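Local coordinates for LIP (Serratia marcescens, PDB 4A1R), which is a membrane-bound lipoprotein component of the type VI secretion system, built as a beta-sandwich and belonging to the TssJ family, at residues P74-T77 with G78-L81. Residues are numbered along the deposited sequence; the frame is centred on the assembly and turned at random.
Sequences PGQT and GKKL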
ATOM      1  N   PRO A  74       3.421   6.295 -15.554  1.00 30.09           N
ATOM      2  CA  PRO A  74       2.849   7.635 -15.442  1.00 29.86           C
ATOM      3  C   PRO A  74       1.572   7.741 -16.277  1.00 26.24           C
ATOM      4  O   PRO A  74       1.533   7.273 -17.402  1.00 30.28           O
ATOM      5  CB  PRO A  74       3.939   8.524 -16.047  1.00 34.04           C
ATOM      6  CG  PRO A  74       5.201   7.790 -15.714  1.00 34.05           C
ATOM      7  CD  PRO A  74       4.855   6.344 -15.885  1.00 29.64           C
ATOM      8  N   GLY A  75       0.531   8.305 -15.704  1.00 25.00           N
ATOM      9  CA  GLY A  75      -0.734   8.460 -16.432  1.00 27.08           C
ATOM     10  C   GLY A  75      -1.679   7.282 -16.330  1.00 29.13           C
ATOM     11  O   GLY A  75      -2.859   7.416 -16.649  1.00 34.53           O
ATOM     12  N   GLN A  76      -1.192   6.132 -15.859  1.00 32.18           N
ATOM     13  CA  GLN A  76      -2.028   4.922 -15.781  1.00 29.67           C
ATOM     14  C   GLN A  76      -3.140   5.074 -14.733  1.00 25.26           C
ATOM     15  O   GLN A  76      -2.916   5.606 -13.662  1.00 24.46           O
ATOM     16  CB  GLN A  76      -1.149   3.713 -15.475  1.00 36.04           C
ATOM     17  CG  GLN A  76      -1.755   2.353 -15.767  1.00 42.75           C
ATOM     18  CD  GLN A  76      -0.717   1.237 -15.755  1.00 37.77           C
ATOM     19  OE1 GLN A  76       0.225   1.234 -14.942  1.00 34.91           O
ATOM     20  NE2 GLN A  76      -0.876   0.288 -16.666  1.00 47.16           N
ATOM     21  N   THR A  77      -4.349   4.611 -15.055  1.00 33.46           N
ATOM     22  CA  THR A  77      -5.466   4.649 -14.113  1.00 28.06           C
ATOM     23  C   THR A  77      -6.053   3.255 -13.875  1.00 24.77           C
ATOM     24  O   THR A  77      -6.117   2.442 -14.798  1.00 31.03           O
ATOM     25  CB  THR A  77      -6.642   5.534 -14.591  1.00 31.02           C
ATOM     26  OG1 THR A  77      -6.876   5.299 -15.981  1.00 41.04           O
ATOM     27  CG2 THR A  77      -6.335   7.007 -14.373  1.00 34.07           C
ATOM     28  N   GLY A  78      -6.525   3.023 -12.654  1.00 27.25           N
ATOM     29  CA  GLY A  78      -7.283   1.798 -12.330  1.00 29.14           C
ATOM     30  C   GLY A  78      -6.511   0.501 -12.270  1.00 29.36           C
ATOM     31  O   GLY A  78      -7.069  -0.582 -12.510  1.00 31.88           O
ATOM     32  N   LYS A  79      -5.230   0.583 -11.934  1.00 26.89           N
ATOM     33  CA  LYS A  79      -4.429  -0.620 -11.867  1.00 24.81           C
ATOM     34  C   LYS A  79      -4.655  -1.227 -10.492  1.00 28.46           C
ATOM     35  O   LYS A  79      -4.437  -0.550  -9.474  1.00 24.79           O
ATOM     36  CB  LYS A  79      -2.956  -0.286 -12.100  1.00 30.28           C
ATOM     37  CG  LYS A  79      -2.017  -1.464 -11.902  1.00 31.26           C
ATOM     38  CD  LYS A  79      -0.657  -1.179 -12.483  1.00 36.20           C
ATOM     39  CE  LYS A  79      -0.348  -2.168 -13.604  1.00 41.53           C
ATOM     40  NZ  LYS A  79       0.889  -1.827 -14.348  1.00 44.01           N
ATOM     41  N   LYS A  80      -5.076  -2.503 -10.473  1.00 25.14           N
ATOM     42  CA  LYS A  80      -5.524  -3.157  -9.247  1.00 25.17           C
ATOM     43  C   LYS A  80      -4.543  -4.210  -8.755  1.00 23.09           C
ATOM     44  O   LYS A  80      -4.076  -5.068  -9.524  1.00 23.83           O
ATOM     45  CB  LYS A  80      -6.919  -3.806  -9.452  1.00 23.70           C
ATOM     46  CG  LYS A  80      -7.454  -4.480  -8.187  1.00 23.55           C
ATOM     47  CD  LYS A  80      -8.909  -4.912  -8.327  1.00 25.48           C
ATOM     48  CE  LYS A  80      -9.872  -3.723  -8.420  1.00 30.22           C
ATOM     49  NZ  LYS A  80     -11.291  -4.221  -8.547  1.00 32.80           N
ATOM     50  N   LEU A  81      -4.235  -4.160  -7.472  1.00 20.80           N
ATOM     51  CA  LEU A  81      -3.480  -5.212  -6.856  1.00 24.80           C
ATOM     52  C   LEU A  81      -4.191  -5.600  -5.572  1.00 26.82           C
ATOM     53  O   LEU A  81      -4.547  -4.744  -4.768  1.00 24.37           O
ATOM     54  CB  LEU A  81      -2.043  -4.768  -6.544  1.00 21.75           C
ATOM     55  CG  LEU A  81      -1.077  -5.881  -6.094  1.00 26.10           C
ATOM     56  CD1 LEU A  81      -0.677  -6.749  -7.280  1.00 29.61           C
ATOM     57  CD2 LEU A  81       0.154  -5.301  -5.414  1.00 34.69           C
TER
HETATM   58  O   HOH W   1       0.531  -2.262 -17.280  1.00 36.89           O
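Gln76 and Lys79 reach out from the same side of the chain and cross at an angle, the end of the lysine passing the amide of Gln76 and its ammonium donating to the amide oxygen (Lys79 NZ to Gln76 OE1, 3.2 Å). The lysine nitrogen comes in well to one side of the carbonyl, at a C=O...N angle of 106°, and lies 30° out of its plane. Both side chains leave the backbone with CG anti to N; the extended first part of the lysine brings Lys79 CD to 3.6 Å from Gln76 OE1, and the turn at chi3 (-118°) then directs CE and NZ across the amide. One water bridges the pair, accepting from Gln76 NE2 and from Lys79 NZ, each at 3.0 Å. Glutamine suits this place because its amide can accept and donate at once: OE1 also takes the backbone N-H of Thr73. Lysine is long enough to reach back over the turn, and its three N-H groups suffice for Gln76 OE1, the water and the carbonyl of Phe71. Between them, Gly78 takes a left-handed conformation, where a beta carbon would clash with Thr77 O; Gly78 and Lys79 together face Phe14 in a G1 beta bulge, and the carboxylate of Asp15 accepts from the N-H of Gly78. The pair thus spans the surface loop leaving strand 64-72 and the start of edge strand 79-84, which runs antiparallel to strand 9-16 in the other sheet of the sandwich.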